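Local coordinates for protein intermedilysin (Streptococcus intermedius, PDB 5IMW) that probably lyses host cells as a cholesterol-dependent cytolysin, assembling oligomeric pores in cholesterol-containing membranes, at residues A[243-247]-A[328-332]. Numbering follows the deposited sequence.
Sequences SYGRA and AVPIS
Residues 243-247 and 328-332 form an antiparallel strand pairing distorted by a beta bulge, at the corner where the chain leaves strand 236-244 of one sheet and enters strand 246-254 of another. Ser243 pairs with Ser332 (CA-CA 5.0 Å): Ser243 N donates a very short hydrogen bond to Ser332 O (2.5 Å), and Ser332 N returns a weak one to Ser243 O (3.3 Å). Ser243 O also accepts from Ile331 N at 2.7 Å. The extra residue, Ile331, at phi/psi -122/-35, departs from extended geometry through its psi, and the register slips by one, setting Tyr244 opposite Pro330 (CA-CA 4.0 Å). Gly245 N donates a hydrogen bond to Val329 O (2.9 Å). At phi/psi 146/-131, Gly245 makes the turn in a conformation where a CB would clash with the preceding carbonyl. Ile331 (chi1 p, chi2 t) reaches the chain beyond the corner, with CD1 3.4 Å from Arg246 O and CB 4.0 Å from Ala247 CB. Tyr244 (chi1 m) packs CB against Ala328 CB (3.6 Å) and CD2 against Pro330 CD (3.6 Å). Ile331 and Ser332 both facing Ser243, with Ile331 at psi -35°, form a classic beta bulge beside a glycine corner joining two antiparallel sheets of the cytolysin fold.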
loop_
_atom_site.group_PDB
_atom_site.type_symbol
_atom_site.label_atom_id
_atom_site.label_comp_id
_atom_site.label_asym_id
_atom_site.label_seq_id
_atom_site.Cartn_x
_atom_site.Cartn_y
_atom_site.Cartn_z
ATOM N N SER A 243 8.297 -7.506 -17.455
ATOM C CA SER A 243 9.254 -7.867 -16.419
ATOM C C SER A 243 9.123 -9.347 -16.097
ATOM O O SER A 243 8.013 -9.850 -15.891
ATOM C CB SER A 243 9.036 -7.035 -15.154
ATOM O OG SER A 243 9.080 -5.647 -15.432
ATOM N N TYR A 244 10.255 -10.035 -16.056
ATOM C CA TYR A 244 10.294 -11.459 -15.773
ATOM C C TYR A 244 10.961 -11.691 -14.428
ATOM O O TYR A 244 11.821 -10.917 -13.997
ATOM C CB TYR A 244 11.047 -12.223 -16.868
ATOM C CG TYR A 244 10.486 -12.025 -18.258
ATOM C CD1 TYR A 244 10.899 -10.964 -19.053
ATOM C CD2 TYR A 244 9.548 -12.905 -18.775
ATOM C CE1 TYR A 244 10.390 -10.784 -20.319
ATOM C CE2 TYR A 244 9.031 -12.734 -20.040
ATOM C CZ TYR A 244 9.455 -11.674 -20.812
ATOM O OH TYR A 244 8.939 -11.504 -22.080
ATOM N N GLY A 245 10.551 -12.765 -13.764
ATOM C CA GLY A 245 11.107 -13.099 -12.472
ATOM C C GLY A 245 10.095 -13.738 -11.549
ATOM O O GLY A 245 9.397 -14.681 -11.935
ATOM N N ARG A 246 10.007 -13.229 -10.323
ATOM C CA ARG A 246 9.119 -13.778 -9.310
ATOM C C ARG A 246 8.322 -12.670 -8.643
ATOM O O ARG A 246 8.846 -11.585 -8.376
ATOM C CB ARG A 246 9.900 -14.539 -8.250
ATOM C CG ARG A 246 10.590 -15.763 -8.791
ATOM C CD ARG A 246 11.404 -16.450 -7.728
ATOM N NE ARG A 246 10.635 -16.698 -6.515
ATOM C CZ ARG A 246 11.146 -17.267 -5.430
ATOM N NH1 ARG A 246 12.418 -17.641 -5.435
ATOM N NH2 ARG A 246 10.393 -17.461 -4.356
ATOM N N ALA A 247 7.055 -12.963 -8.365
ATOM C CA ALA A 247 6.197 -12.052 -7.627
ATOM C C ALA A 247 5.256 -12.879 -6.767
ATOM O O ALA A 247 4.817 -13.957 -7.178
ATOM C CB ALA A 247 5.408 -11.133 -8.564
ATOM N N ALA A 328 12.934 -17.032 -17.328
ATOM C CA ALA A 328 12.008 -16.561 -16.315
ATOM C C ALA A 328 10.607 -16.374 -16.896
ATOM O O ALA A 328 10.405 -16.312 -18.113
ATOM C CB ALA A 328 12.514 -15.254 -15.711
ATOM N N VAL A 329 9.633 -16.292 -15.995
ATOM C CA VAL A 329 8.223 -16.118 -16.345
ATOM C C VAL A 329 7.853 -14.646 -16.171
ATOM O O VAL A 329 8.340 -14.000 -15.232
ATOM C CB VAL A 329 7.331 -17.027 -15.481
ATOM C CG1 VAL A 329 5.860 -16.859 -15.835
ATOM C CG2 VAL A 329 7.744 -18.492 -15.626
ATOM N N PRO A 330 7.008 -14.073 -17.034
ATOM C CA PRO A 330 6.634 -12.661 -16.870
ATOM C C PRO A 330 5.721 -12.456 -15.670
ATOM O O PRO A 330 4.798 -13.238 -15.429
ATOM C CB PRO A 330 5.913 -12.330 -18.183
ATOM C CG PRO A 330 5.426 -13.647 -18.684
ATOM C CD PRO A 330 6.458 -14.642 -18.274
ATOM N N ILE A 331 5.964 -11.373 -14.932
ATOM C CA ILE A 331 5.216 -11.127 -13.705
ATOM C C ILE A 331 4.525 -9.778 -13.810
ATOM O O ILE A 331 3.410 -9.597 -13.308
ATOM C CB ILE A 331 6.120 -11.180 -12.461
ATOM C CG1 ILE A 331 7.328 -10.256 -12.636
ATOM C CG2 ILE A 331 6.552 -12.614 -12.195
ATOM C CD1 ILE A 331 8.167 -10.108 -11.395
ATOM N N SER A 332 5.175 -8.822 -14.468
ATOM C CA SER A 332 4.625 -7.482 -14.568
ATOM C C SER A 332 4.986 -6.880 -15.915
ATOM O O SER A 332 6.005 -7.230 -16.517
ATOM C CB SER A 332 5.127 -6.582 -13.437
ATOM O OG SER A 332 6.415 -6.068 -13.719
#